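Local coordinates for amino acid adenylation domain-containing protein (Bacillus stratosphericus LAMA 585, PDB 6ULY), which probably selects a keto acid and activates it as an acyl adenylate, serving as the adenylation domain of a nonribosomal depsipeptide synthetase, at residues L3-D8 against G389-I394; N30-I35 against Q44-L49; S76-M81 against Q241-T246; E472-A477 against T485-A490; D501-F506 against S537-V542. All blocks are in the same frame, centred on the assembly; numbering follows the deposited sequence.

Interaction 1 (L3-D8 against G389-I394)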
# COMPACT_ATOMS: atom_id res chain seq x y z
N LEU A 3 -7.77 16.47 -23.51
CA LEU A 3 -6.31 16.53 -23.61
C LEU A 3 -5.91 17.98 -23.80
O LEU A 3 -6.27 18.59 -24.82
CB LEU A 3 -5.79 15.66 -24.76
CG LEU A 3 -4.27 15.64 -24.94
CD1 LEU A 3 -3.80 14.29 -25.46
CD2 LEU A 3 -3.82 16.75 -25.87
N SER A 4 -5.18 18.53 -22.84
CA SER A 4 -4.83 19.95 -22.82
C SER A 4 -3.32 20.12 -22.75
O SER A 4 -2.67 19.57 -21.86
CB SER A 4 -5.49 20.64 -21.63
OG SER A 4 -5.21 22.03 -21.62
N TYR A 5 -2.77 20.89 -23.68
CA TYR A 5 -1.35 21.20 -23.74
C TYR A 5 -1.13 22.64 -23.32
O TYR A 5 -1.85 23.54 -23.75
CB TYR A 5 -0.81 20.98 -25.16
CG TYR A 5 0.66 21.26 -25.34
CD1 TYR A 5 1.61 20.65 -24.53
CD2 TYR A 5 1.11 22.11 -26.34
CE1 TYR A 5 2.96 20.89 -24.70
CE2 TYR A 5 2.46 22.35 -26.53
CZ TYR A 5 3.38 21.74 -25.71
OH TYR A 5 4.72 21.97 -25.88
N GLY A 6 -0.11 22.85 -22.48
CA GLY A 6 0.19 24.17 -21.98
C GLY A 6 1.01 25.04 -22.90
O GLY A 6 1.31 26.18 -22.55
N GLY A 7 1.38 24.54 -24.08
CA GLY A 7 2.17 25.30 -25.02
C GLY A 7 3.66 25.01 -24.89
O GLY A 7 4.14 24.42 -23.91
N ASP A 8 4.40 25.44 -25.90
CA ASP A 8 5.83 25.18 -25.93
C ASP A 8 6.54 25.88 -24.78
O ASP A 8 6.26 27.04 -24.47
CB ASP A 8 6.44 25.64 -27.26
CG ASP A 8 5.93 24.83 -28.43
OD1 ASP A 8 5.42 25.45 -29.40
OD2 ASP A 8 6.01 23.59 -28.38
N GLY A 389 4.78 23.34 -21.43
CA GLY A 389 5.52 22.10 -21.46
C GLY A 389 4.74 20.89 -21.00
O GLY A 389 5.15 19.76 -21.30
N ILE A 390 3.63 21.08 -20.30
CA ILE A 390 2.86 19.99 -19.71
C ILE A 390 1.66 19.69 -20.59
O ILE A 390 0.99 20.60 -21.09
CB ILE A 390 2.42 20.34 -18.28
CG1 ILE A 390 3.63 20.52 -17.35
CG2 ILE A 390 1.47 19.28 -17.75
CD1 ILE A 390 4.29 19.23 -16.94
N THR A 391 1.38 18.40 -20.78
CA THR A 391 0.13 17.95 -21.37
C THR A 391 -0.61 17.13 -20.33
O THR A 391 -0.02 16.27 -19.67
CB THR A 391 0.37 17.11 -22.64
OG1 THR A 391 1.28 17.79 -23.51
CG2 THR A 391 -0.94 16.90 -23.36
N ILE A 392 -1.89 17.41 -20.17
CA ILE A 392 -2.76 16.65 -19.28
C ILE A 392 -3.80 15.95 -20.13
O ILE A 392 -4.25 16.48 -21.15
CB ILE A 392 -3.44 17.55 -18.22
CG1 ILE A 392 -2.39 18.42 -17.53
CG2 ILE A 392 -4.20 16.69 -17.22
CD1 ILE A 392 -2.95 19.32 -16.48
N ARG A 393 -4.19 14.75 -19.71
CA ARG A 393 -5.31 14.06 -20.34
C ARG A 393 -6.09 13.31 -19.27
O ARG A 393 -5.58 13.02 -18.18
CB ARG A 393 -4.85 13.10 -21.45
CG ARG A 393 -4.20 11.82 -20.97
CD ARG A 393 -3.98 10.85 -22.13
NE ARG A 393 -3.43 9.57 -21.70
CZ ARG A 393 -3.14 8.56 -22.51
NH1 ARG A 393 -3.34 8.67 -23.82
NH2 ARG A 393 -2.64 7.43 -22.02
N ILE A 394 -7.35 13.03 -19.59
CA ILE A 394 -8.26 12.29 -18.72
C ILE A 394 -8.66 11.03 -19.47
O ILE A 394 -9.13 11.10 -20.61
CB ILE A 394 -9.50 13.13 -18.36
CG1 ILE A 394 -9.09 14.54 -17.90
CG2 ILE A 394 -10.32 12.42 -17.31
CD1 ILE A 394 -8.33 14.59 -16.58
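Tyr5 CG stands anti to its backbone N (chi1 -179°), while Thr391 OG1 stands anti to its own carbonyl carbon (chi1 -49°), and the two torsions bring Tyr5 CG and Thr391 OG1 to the same face of the sheet. Thr391 OG1 lies 3.1 Å from Tyr5 CD1, the side chains crossing obliquely. The methyl branch of Thr391 turns the other way along the strand, where its CG2 packs at 3.8 Å against Leu3 CD2. A threonine suits this place because its two branches serve two neighbours at once. Beneath them runs an antiparallel ladder: Ser4 and Ile392 form the hydrogen-bonded pair, with Ser4 N to Ile392 O at 2.8 Å and Ile392 N to Ser4 O at 2.9 Å. Gly6 N carries the pairing on to Ile390 O at 2.9 Å, and Gly389 N closes it on Gly7 O at 2.8 Å. Gly7 and Gly389 both have positive phi, near 95°, where a CB would press on the preceding carbonyl O, and Gly7 N sits over one face of the Tyr5 ring. On the other face of the sheet, Ser4 OG bonds to Gly449 O and Ile392 packs on Val410 and Ile412. Strand 3-5 forms an outer strand of a five-stranded antiparallel sheet, with 391-395 between it and 408-413 and with strands 338-342 and 385-386 packed under Ile392.

Interaction 2 (N30-I35 against Q44-L49). With SO4 (sulfate ion), chain F.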
# COMPACT_ATOMS: atom_id res chain seq x y z
N ASN A 30 19.40 40.56 -3.84
CA ASN A 30 18.33 39.92 -3.11
C ASN A 30 18.85 38.67 -2.40
O ASN A 30 20.01 38.27 -2.54
CB ASN A 30 17.18 39.57 -4.06
CG ASN A 30 16.56 40.81 -4.67
OD1 ASN A 30 16.61 41.89 -4.09
ND2 ASN A 30 15.97 40.65 -5.85
N GLY A 31 17.97 38.05 -1.62
CA GLY A 31 18.31 36.82 -0.94
C GLY A 31 17.21 36.34 -0.02
O GLY A 31 16.03 36.61 -0.25
N LEU A 32 17.60 35.65 1.04
CA LEU A 32 16.67 35.02 1.97
C LEU A 32 16.61 35.80 3.28
O LEU A 32 17.59 36.40 3.71
CB LEU A 32 17.08 33.58 2.25
CG LEU A 32 17.09 32.64 1.04
CD1 LEU A 32 18.48 32.06 0.81
CD2 LEU A 32 16.05 31.54 1.22
N THR A 33 15.43 35.78 3.90
CA THR A 33 15.24 36.30 5.24
C THR A 33 14.47 35.27 6.05
O THR A 33 13.35 34.91 5.69
CB THR A 33 14.49 37.64 5.23
OG1 THR A 33 14.84 38.38 4.05
CG2 THR A 33 14.87 38.46 6.44
N TYR A 34 15.08 34.79 7.13
CA TYR A 34 14.50 33.78 7.99
C TYR A 34 13.89 34.45 9.22
O TYR A 34 14.59 35.15 9.96
CB TYR A 34 15.56 32.76 8.41
CG TYR A 34 16.28 32.15 7.24
CD1 TYR A 34 15.77 31.04 6.58
CD2 TYR A 34 17.48 32.69 6.78
CE1 TYR A 34 16.42 30.48 5.51
CE2 TYR A 34 18.15 32.13 5.71
CZ TYR A 34 17.61 31.02 5.08
OH TYR A 34 18.26 30.45 4.01
N ILE A 35 12.59 34.25 9.42
CA ILE A 35 11.89 34.85 10.55
C ILE A 35 12.21 34.06 11.81
O ILE A 35 12.18 32.82 11.82
CB ILE A 35 10.38 34.89 10.30
CG1 ILE A 35 10.09 35.67 9.01
CG2 ILE A 35 9.66 35.50 11.51
CD1 ILE A 35 8.62 35.96 8.76
N GLN A 44 20.19 36.43 4.77
CA GLN A 44 21.22 35.67 4.08
C GLN A 44 21.05 35.95 2.60
O GLN A 44 20.23 35.31 1.93
CB GLN A 44 21.11 34.18 4.38
CG GLN A 44 22.21 33.32 3.77
CD GLN A 44 21.86 31.84 3.75
OE1 GLN A 44 20.71 31.47 3.52
NE2 GLN A 44 22.84 30.98 4.01
N SER A 45 21.82 36.91 2.09
CA SER A 45 21.75 37.23 0.67
C SER A 45 22.08 35.99 -0.16
O SER A 45 22.71 35.03 0.31
CB SER A 45 22.72 38.35 0.33
OG SER A 45 24.07 37.92 0.45
N TYR A 46 21.66 36.02 -1.43
CA TYR A 46 22.04 34.94 -2.33
C TYR A 46 23.55 34.83 -2.46
O TYR A 46 24.08 33.73 -2.65
CB TYR A 46 21.38 35.15 -3.70
CG TYR A 46 19.88 34.92 -3.68
CD1 TYR A 46 19.33 33.79 -3.08
CD2 TYR A 46 19.02 35.85 -4.25
CE1 TYR A 46 17.96 33.59 -3.06
CE2 TYR A 46 17.65 35.66 -4.22
CZ TYR A 46 17.13 34.52 -3.63
OH TYR A 46 15.77 34.32 -3.60
N ALA A 47 24.26 35.96 -2.34
CA ALA A 47 25.72 35.92 -2.31
C ALA A 47 26.22 35.25 -1.03
O ALA A 47 27.15 34.44 -1.08
CB ALA A 47 26.28 37.34 -2.42
N GLN A 48 25.61 35.58 0.11
CA GLN A 48 25.98 34.91 1.35
C GLN A 48 25.64 33.43 1.30
O GLN A 48 26.42 32.58 1.76
CB GLN A 48 25.28 35.59 2.54
CG GLN A 48 25.82 36.97 2.89
CD GLN A 48 25.11 37.58 4.08
OE1 GLN A 48 24.02 38.14 3.95
NE2 GLN A 48 25.72 37.47 5.25
N LEU A 49 24.47 33.09 0.74
CA LEU A 49 24.10 31.68 0.62
C LEU A 49 25.16 30.90 -0.14
O LEU A 49 25.54 29.80 0.27
CB LEU A 49 22.74 31.57 -0.06
CG LEU A 49 22.24 30.16 -0.41
CD1 LEU A 49 22.17 29.27 0.83
CD2 LEU A 49 20.89 30.23 -1.10
S SO4 F . 29.58 36.93 6.52
O1 SO4 F . 28.43 37.02 5.66
O2 SO4 F . 29.76 35.58 6.96
O3 SO4 F . 30.75 37.36 5.80
O4 SO4 F . 29.39 37.79 7.66
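Leu32 and Gln44 form an antiparallel hydrogen-bonded pair, with Leu32 N to Gln44 O and Gln44 N to Leu32 O both at 2.8 Å. Next to it, Gly31 and Ser45 make a non-hydrogen-bonded pair whose CA atoms come within 3.8 Å. Beyond Ser45 the chain turns into a helix, yet Tyr46 N still reaches back to Asn30 O, 3.0 Å away and almost straight at 176°, using a lone pair in the carbonyl plane. This turn lays the Tyr46 ring on the strand: Gly31 CA sits over the ring centre in a CH-pi contact, 3.4 Å from the centroid. Glycine suits the spot because a CB here would run into Ser45 CA, Tyr46 N and Gln44 O; without one, its CA can sit on the ring, whose OH is anchored by Cys239 O. The arrangement is a beta hairpin, strands 31-35 and 41-45, whose second strand runs directly into helix 46-62. A capping box starts that helix: Gln48 N bonds to Ser45 OG at 2.8 Å, and Ser45 N bonds in return to Gln48 OE1. Serine fits the N-cap because its short hydroxyl can meet the amide of the first turn. Gln48 NE2 also holds a sulfate ion, probably from the crystallisation liquor. On the side of Leu32 and Gln44, the Gln44 chain extends, CG anti to the backbone N (chi1 -176°), and its OE1 accepts from Tyr34 OH at 2.7 Å, ring and amide planes 62° apart. Asp52 and Thr83 take the NE2 of this buried amide. Alongside, Leu32 CD1 packs on Leu49 CD2 at 3.6 Å.

Interaction 3 (S76-M81 against Q241-T246). With SO4 (sulfate ion), chain D.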
# COMPACT_ATOMS: atom_id res chain seq x y z
N SER A 76 15.30 21.18 11.48
CA SER A 76 14.28 22.07 12.01
C SER A 76 14.51 23.52 11.60
O SER A 76 13.57 24.32 11.66
CB SER A 76 14.24 21.98 13.54
OG SER A 76 15.48 22.35 14.10
N SER A 77 15.73 23.87 11.19
CA SER A 77 16.07 25.24 10.84
C SER A 77 16.04 25.41 9.32
O SER A 77 16.73 24.68 8.60
CB SER A 77 17.46 25.61 11.37
OG SER A 77 17.99 26.70 10.64
N ASN A 78 15.25 26.38 8.85
CA ASN A 78 15.25 26.72 7.43
C ASN A 78 16.64 27.18 6.99
O ASN A 78 17.11 26.79 5.91
CB ASN A 78 14.22 27.81 7.15
CG ASN A 78 12.80 27.30 7.24
OD1 ASN A 78 12.51 26.16 6.87
ND2 ASN A 78 11.90 28.14 7.74
N HIS A 79 17.30 28.01 7.80
CA HIS A 79 18.62 28.51 7.43
C HIS A 79 19.59 27.37 7.18
O HIS A 79 20.28 27.34 6.15
CB HIS A 79 19.14 29.44 8.53
CG HIS A 79 20.55 29.89 8.32
ND1 HIS A 79 20.87 31.03 7.62
CD2 HIS A 79 21.73 29.36 8.72
CE1 HIS A 79 22.18 31.18 7.60
NE2 HIS A 79 22.73 30.18 8.26
N ALA A 80 19.67 26.43 8.12
CA ALA A 80 20.60 25.32 7.96
C ALA A 80 20.21 24.43 6.78
O ALA A 80 21.09 23.91 6.08
CB ALA A 80 20.66 24.50 9.25
N MET A 81 18.91 24.23 6.54
CA MET A 81 18.48 23.32 5.49
C MET A 81 18.72 23.91 4.11
O MET A 81 19.24 23.24 3.21
CB MET A 81 17.00 22.96 5.66
CG MET A 81 16.42 22.15 4.50
SD MET A 81 14.99 21.16 4.98
CE MET A 81 13.98 22.37 5.83
N GLN A 241 12.94 36.30 -0.94
CA GLN A 241 12.09 35.27 -0.36
C GLN A 241 12.28 35.24 1.15
O GLN A 241 13.41 35.25 1.65
CB GLN A 241 12.36 33.89 -0.98
CG GLN A 241 13.78 33.36 -0.79
CD GLN A 241 13.97 31.97 -1.40
OE1 GLN A 241 13.43 30.98 -0.90
NE2 GLN A 241 14.74 31.90 -2.49
N ILE A 242 11.17 35.19 1.88
CA ILE A 242 11.16 35.14 3.34
C ILE A 242 10.68 33.76 3.77
O ILE A 242 9.62 33.30 3.34
CB ILE A 242 10.27 36.25 3.93
CG1 ILE A 242 10.89 37.62 3.67
CG2 ILE A 242 10.07 36.04 5.43
CD1 ILE A 242 10.23 38.39 2.55
N ARG A 243 11.46 33.12 4.64
CA ARG A 243 11.16 31.79 5.15
C ARG A 243 10.74 31.89 6.61
O ARG A 243 11.41 32.55 7.41
CB ARG A 243 12.38 30.87 5.01
CG ARG A 243 12.61 30.33 3.59
CD ARG A 243 11.49 29.39 3.14
NE ARG A 243 11.06 28.48 4.19
CZ ARG A 243 10.15 27.52 4.03
NH1 ARG A 243 9.56 27.33 2.86
NH2 ARG A 243 9.83 26.74 5.06
N ALA A 244 9.62 31.26 6.93
CA ALA A 244 9.15 31.12 8.30
C ALA A 244 9.07 29.64 8.66
O ALA A 244 8.98 28.77 7.79
CB ALA A 244 7.79 31.79 8.51
N ARG A 245 9.11 29.37 9.96
CA ARG A 245 8.98 28.00 10.44
C ARG A 245 7.53 27.56 10.41
O ARG A 245 6.63 28.31 10.79
CB ARG A 245 9.54 27.86 11.85
CG ARG A 245 11.04 28.09 11.94
CD ARG A 245 11.69 27.16 12.96
NE ARG A 245 13.12 27.42 13.11
CZ ARG A 245 13.94 26.71 13.89
NH1 ARG A 245 13.47 25.69 14.60
NH2 ARG A 245 15.22 27.03 13.96
N THR A 246 7.30 26.34 9.92
CA THR A 246 5.95 25.80 9.86
C THR A 246 5.30 25.78 11.24
O THR A 246 4.12 26.12 11.38
CB THR A 246 5.98 24.40 9.26
OG1 THR A 246 6.78 24.39 8.07
CG2 THR A 246 4.56 23.92 8.93
S SO4 D . 15.64 29.32 10.95
O1 SO4 D . 16.57 28.48 11.68
O2 SO4 D . 14.41 28.62 10.70
O3 SO4 D . 16.24 29.69 9.70
O4 SO4 D . 15.35 30.50 11.70
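Arg245 lays one face of its guanidinium against the backbone of Ser76 and Ser77. Ser76 O stands 3.1 Å above the plane, offset toward the rim, and Ser77 CA covers the same group beside it. Stacked so, the carbonyl oxygen forms no hydrogen bond with the guanidinium; a sulfate ion lies near the edge of the group, where NE and NH2 reach it. Arg245 NE donates to sulfate O2 and Arg245 NH2 to sulfate O1, each at 3.0 Å. Deeper in, Asn78 bridges the two segments with both ends of its amide. Its CG lies anti to the carbonyl carbon (chi1 -72°), and the amide then divides: ND2 gives a weak bond to Ala244 O at 3.0 Å, while OD1 takes a weak one from Arg243 NH2 at 3.3 Å. Asparagine suits this buried place because it can donate to a carbonyl and accept from an arginine together. The amide and guanidinium planes stand 83° apart, and Arg243 has its stronger partner in Met219 O. The sulfate, probably from the crystallisation liquor, is also held by Asn78 N and by His79 N, the latter 2.7 Å from sulfate O3. Ser77 OG reaches the ion as well and accepts from Ala80 N at 3.0 Å, a serine N-cap. Backbone amides at the start of helix 78-91, joined by an arginine just beyond strand 240-243, at the N-cap position of helix 246-251, make the kind of anion site found at helix N-termini.

Interaction 4 (E472-A477 against T485-A490)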
# COMPACT_ATOMS: atom_id res chain seq x y z
N GLU A 472 -24.61 9.23 -4.12
CA GLU A 472 -25.81 8.36 -4.24
C GLU A 472 -26.14 7.76 -2.87
O GLU A 472 -27.34 7.72 -2.51
CB GLU A 472 -25.52 7.29 -5.29
CG GLU A 472 -26.75 6.66 -5.90
CD GLU A 472 -26.41 5.73 -7.06
OE1 GLU A 472 -25.27 5.85 -7.59
OE2 GLU A 472 -27.25 4.90 -7.42
N ILE A 473 -25.12 7.31 -2.14
CA ILE A 473 -25.27 6.73 -0.77
C ILE A 473 -25.88 7.80 0.14
O ILE A 473 -26.83 7.48 0.86
CB ILE A 473 -23.92 6.22 -0.22
CG1 ILE A 473 -23.37 5.08 -1.08
CG2 ILE A 473 -24.05 5.82 1.24
CD1 ILE A 473 -21.97 4.64 -0.73
N GLU A 474 -25.34 9.01 0.10
CA GLU A 474 -25.82 10.13 0.95
C GLU A 474 -27.28 10.47 0.61
O GLU A 474 -28.08 10.59 1.54
CB GLU A 474 -24.91 11.34 0.79
CG GLU A 474 -23.52 11.14 1.37
CD GLU A 474 -22.52 12.18 0.91
OE1 GLU A 474 -22.90 13.02 0.06
OE2 GLU A 474 -21.38 12.16 1.40
N ALA A 475 -27.62 10.62 -0.66
CA ALA A 475 -29.01 10.89 -1.08
C ALA A 475 -29.95 9.84 -0.46
O ALA A 475 -30.97 10.24 0.12
CB ALA A 475 -29.13 10.93 -2.59
N ILE A 476 -29.61 8.56 -0.57
CA ILE A 476 -30.48 7.45 -0.07
C ILE A 476 -30.56 7.54 1.45
O ILE A 476 -31.67 7.38 2.00
CB ILE A 476 -30.00 6.07 -0.55
CG1 ILE A 476 -30.37 5.88 -2.03
CG2 ILE A 476 -30.58 4.96 0.32
CD1 ILE A 476 -29.36 5.07 -2.80
N ALA A 477 -29.44 7.79 2.12
CA ALA A 477 -29.41 7.96 3.59
C ALA A 477 -30.36 9.10 4.01
O ALA A 477 -31.00 8.97 5.07
CB ALA A 477 -28.00 8.19 4.08
N THR A 485 -28.71 15.58 7.44
CA THR A 485 -27.65 15.45 6.41
C THR A 485 -26.70 14.31 6.78
O THR A 485 -26.65 13.90 7.96
CB THR A 485 -26.87 16.76 6.18
OG1 THR A 485 -26.36 17.22 7.43
CG2 THR A 485 -27.71 17.83 5.52
N SER A 486 -25.96 13.83 5.78
CA SER A 486 -25.15 12.59 5.83
C SER A 486 -23.78 12.82 5.17
O SER A 486 -23.65 13.72 4.32
CB SER A 486 -25.88 11.44 5.18
OG SER A 486 -26.18 11.74 3.82
N PHE A 487 -22.80 12.02 5.55
CA PHE A 487 -21.44 12.03 4.96
C PHE A 487 -20.91 10.60 5.03
O PHE A 487 -20.79 10.04 6.14
CB PHE A 487 -20.55 13.05 5.68
CG PHE A 487 -19.15 13.21 5.13
CD1 PHE A 487 -18.88 14.01 4.03
CD2 PHE A 487 -18.08 12.56 5.74
CE1 PHE A 487 -17.59 14.16 3.54
CE2 PHE A 487 -16.79 12.70 5.24
CZ PHE A 487 -16.55 13.50 4.14
N VAL A 488 -20.62 10.02 3.87
CA VAL A 488 -20.07 8.64 3.76
C VAL A 488 -18.56 8.71 3.45
O VAL A 488 -18.16 9.50 2.58
CB VAL A 488 -20.86 7.83 2.72
CG1 VAL A 488 -20.75 8.41 1.32
CG2 VAL A 488 -20.45 6.36 2.73
N ALA A 489 -17.74 7.96 4.18
CA ALA A 489 -16.35 7.65 3.79
C ALA A 489 -16.24 6.13 3.71
O ALA A 489 -16.77 5.45 4.61
CB ALA A 489 -15.37 8.23 4.79
N ALA A 490 -15.65 5.59 2.65
CA ALA A 490 -15.34 4.15 2.56
C ALA A 490 -14.32 3.84 3.66
O ALA A 490 -13.78 4.82 4.26
CB ALA A 490 -14.85 3.77 1.19
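Ile473 and Val488 supply the apolar part of the contact: Ile473 CG2 meets Val488 CG2 at 3.9 Å, the two side chains crossing at about a right angle. Branched aliphatic residues suit both positions, since each must fill the layer between helix and sheet, where Leu505 touches the two of them. Glu474 CG lies 3.9 Å from Val488 CG1. One helical turn further on, Ala477 CB packs against Ser486 CB at 4.0 Å, its single methyl allowing the helix to come close over a small serine. The axes of the short segments 472-477 and 485-490 approach to 7.6 Å and run at 146°, roughly antiparallel. This is a helix turning back into the first strand of a small mixed three-stranded sheet, in keeping with the mobile C-terminal subdomain of the ANL adenylating enzymes. The polar contacts both come from Glu474 and both are weak. Its backbone O accepts from Ser486 OG at 3.2 Å; that hydroxyl sits between the serine N and carbonyl carbon (chi1 59°), which turns it to the helix, where Glu474 CB also lies close. The carboxylate travels farther. With the chain extended beyond CG, Glu474 OE2 reaches across to the backbone of the strand and accepts from Val488 N at 3.4 Å, long but fairly straight at 166°. Strand 483-491 is outermost in its sheet, and Phe487 and Ala489 pair with strand 502-509, so the glutamate meets an amide on the opposite edge.

Interaction 5 (D501-F506 against S537-V542)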
# COMPACT_ATOMS: atom_id res chain seq x y z
N ASP A 501 -15.19 -4.77 3.40
CA ASP A 501 -15.01 -3.46 2.72
C ASP A 501 -16.26 -2.70 3.17
O ASP A 501 -17.34 -2.96 2.60
CB ASP A 501 -14.91 -3.61 1.20
CG ASP A 501 -13.47 -3.66 0.69
OD1 ASP A 501 -12.56 -3.50 1.52
OD2 ASP A 501 -13.29 -3.85 -0.53
N GLU A 502 -16.15 -1.81 4.16
CA GLU A 502 -17.33 -1.15 4.77
C GLU A 502 -17.30 0.37 4.61
O GLU A 502 -16.21 0.97 4.70
CB GLU A 502 -17.41 -1.50 6.26
CG GLU A 502 -17.61 -2.98 6.53
CD GLU A 502 -19.06 -3.38 6.79
OE1 GLU A 502 -19.42 -4.53 6.47
OE2 GLU A 502 -19.82 -2.54 7.31
N LEU A 503 -18.49 0.92 4.37
CA LEU A 503 -18.77 2.38 4.26
C LEU A 503 -19.37 2.86 5.60
O LEU A 503 -20.36 2.25 6.07
CB LEU A 503 -19.72 2.64 3.08
CG LEU A 503 -21.15 2.11 3.22
CD1 LEU A 503 -22.10 3.19 3.73
CD2 LEU A 503 -21.65 1.55 1.90
N ILE A 504 -18.73 3.86 6.26
CA ILE A 504 -19.15 4.47 7.55
C ILE A 504 -20.01 5.70 7.18
O ILE A 504 -19.46 6.61 6.54
CB ILE A 504 -17.92 4.88 8.39
CG1 ILE A 504 -16.69 4.03 8.05
CG2 ILE A 504 -18.24 4.84 9.87
CD1 ILE A 504 -16.91 2.55 8.22
N LEU A 505 -21.29 5.71 7.55
CA LEU A 505 -22.29 6.76 7.23
C LEU A 505 -22.46 7.67 8.45
O LEU A 505 -23.19 7.30 9.39
CB LEU A 505 -23.59 6.06 6.80
CG LEU A 505 -24.55 6.83 5.89
CD1 LEU A 505 -25.28 7.92 6.66
CD2 LEU A 505 -23.83 7.42 4.70
N PHE A 506 -21.78 8.82 8.47
CA PHE A 506 -22.03 9.90 9.47
C PHE A 506 -23.35 10.58 9.14
O PHE A 506 -23.68 10.77 7.96
CB PHE A 506 -20.91 10.94 9.48
CG PHE A 506 -19.57 10.39 9.91
CD1 PHE A 506 -19.29 10.18 11.26
CD2 PHE A 506 -18.61 10.05 8.97
CE1 PHE A 506 -18.06 9.66 11.65
CE2 PHE A 506 -17.38 9.53 9.37
CZ PHE A 506 -17.11 9.34 10.71
N SER A 537 -24.98 -5.34 6.92
CA SER A 537 -23.71 -5.44 7.68
C SER A 537 -22.63 -4.50 7.11
O SER A 537 -21.68 -4.23 7.85
CB SER A 537 -23.23 -6.87 7.74
OG SER A 537 -23.01 -7.38 6.43
N ARG A 538 -22.77 -4.06 5.85
CA ARG A 538 -21.79 -3.21 5.14
C ARG A 538 -21.95 -1.72 5.50
O ARG A 538 -21.07 -0.94 5.10
CB ARG A 538 -21.93 -3.40 3.62
CG ARG A 538 -21.00 -4.47 3.05
CD ARG A 538 -21.60 -5.18 1.85
NE ARG A 538 -21.54 -6.63 1.98
CZ ARG A 538 -22.18 -7.48 1.18
NH1 ARG A 538 -22.93 -7.02 0.20
NH2 ARG A 538 -22.06 -8.78 1.38
N ILE A 539 -23.05 -1.35 6.15
CA ILE A 539 -23.34 0.07 6.50
C ILE A 539 -23.26 0.26 8.02
O ILE A 539 -23.94 -0.50 8.74
CB ILE A 539 -24.74 0.47 5.97
CG1 ILE A 539 -24.84 0.29 4.45
CG2 ILE A 539 -25.08 1.89 6.39
CD1 ILE A 539 -25.95 -0.64 4.02
N ILE A 540 -22.47 1.23 8.52
CA ILE A 540 -22.34 1.54 9.97
C ILE A 540 -22.87 2.97 10.17
O ILE A 540 -22.28 3.89 9.57
CB ILE A 540 -20.88 1.41 10.43
CG1 ILE A 540 -20.52 -0.05 10.76
CG2 ILE A 540 -20.60 2.33 11.61
CD1 ILE A 540 -19.12 -0.44 10.34
N PRO A 541 -23.93 3.20 10.97
CA PRO A 541 -24.44 4.56 11.18
C PRO A 541 -23.80 5.23 12.41
O PRO A 541 -23.91 4.68 13.49
CB PRO A 541 -25.93 4.30 11.43
CG PRO A 541 -25.92 3.02 12.23
CD PRO A 541 -24.79 2.20 11.62
N VAL A 542 -23.16 6.39 12.21
CA VAL A 542 -22.52 7.17 13.31
C VAL A 542 -23.19 8.54 13.41
O VAL A 542 -23.17 9.29 12.42
CB VAL A 542 -21.00 7.32 13.07
CG1 VAL A 542 -20.32 8.05 14.21
CG2 VAL A 542 -20.34 5.97 12.82
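Phe506 runs alongside Val542, the two side chains pointing the same way. Its CB lies 4.1 Å from Val542 O; CG is anti to the carbonyl carbon (chi1 -64°), and the ring then lies beside the valine. CD1 meets Val542 CB and CG1, and CE1, the next ring atom outward, touches Val542 CG1 at 3.8 Å. Val542 offers its other methyl to Ile504, CG2 to CG2 at 3.8 Å, and Ile504 CG2 also meets Ile540 CG2 at 3.9 Å. Beta-branched residues fill this face of the sheet with methyls, and the second subunit packs against it: Ile504 touches Cys491 of that chain, and Ile540 and Val542 touch its Val542 and Ile540. The strands are parallel, joined through helix 514-532 as a beta-alpha-beta unit. Leu505 holds the register, its N donating to Ile540 O at 2.9 Å and its O accepting from Val542 N at 3.0 Å, the latter nearly straight at 173°. Between those two bonds Pro541, which has no N-H to give, sits where its nitrogen faces away from strand 502-509. Toward the start Leu503 N reaches Arg538 O at 3.3 Å, and the return bond from Ile540 N to Leu503 O is weak. Leu503, Leu505, Ile539 and Pro541 point to the opposite face, with Leu503 CD1 on Ile539 CG1 at 4.1 Å. Ile528 of helix 514-532 covers Leu505 and Ile539 there, while Ile473 of helix 470-477 covers Leu503 and Leu505.

In the fold
The five contacts fall into three groups. Interactions 2 and 3, centres 11 Å apart, share one mixed sheet, in which strands 31-35 and 240-243 are neighbours, with Arg243 N probably bonded to Thr33 O. Interactions 4 and 5, centres 10 Å apart, share the three-stranded sheet near the end of the chain, where strand 502-509 lies between 483-491 and 539-543. The two groups lie on opposite sides of the chain's centre, with centres 43 to 53 Å apart. Interaction 1 spans the sequence that contains 2 and 3, joining the N-terminus to a separate antiparallel sheet, where the Ile392 side chain is about 11 Å from the bound adenylate, before 4 and 5 begin. This fits a large adenylate-binding body followed by a small C-terminal subdomain.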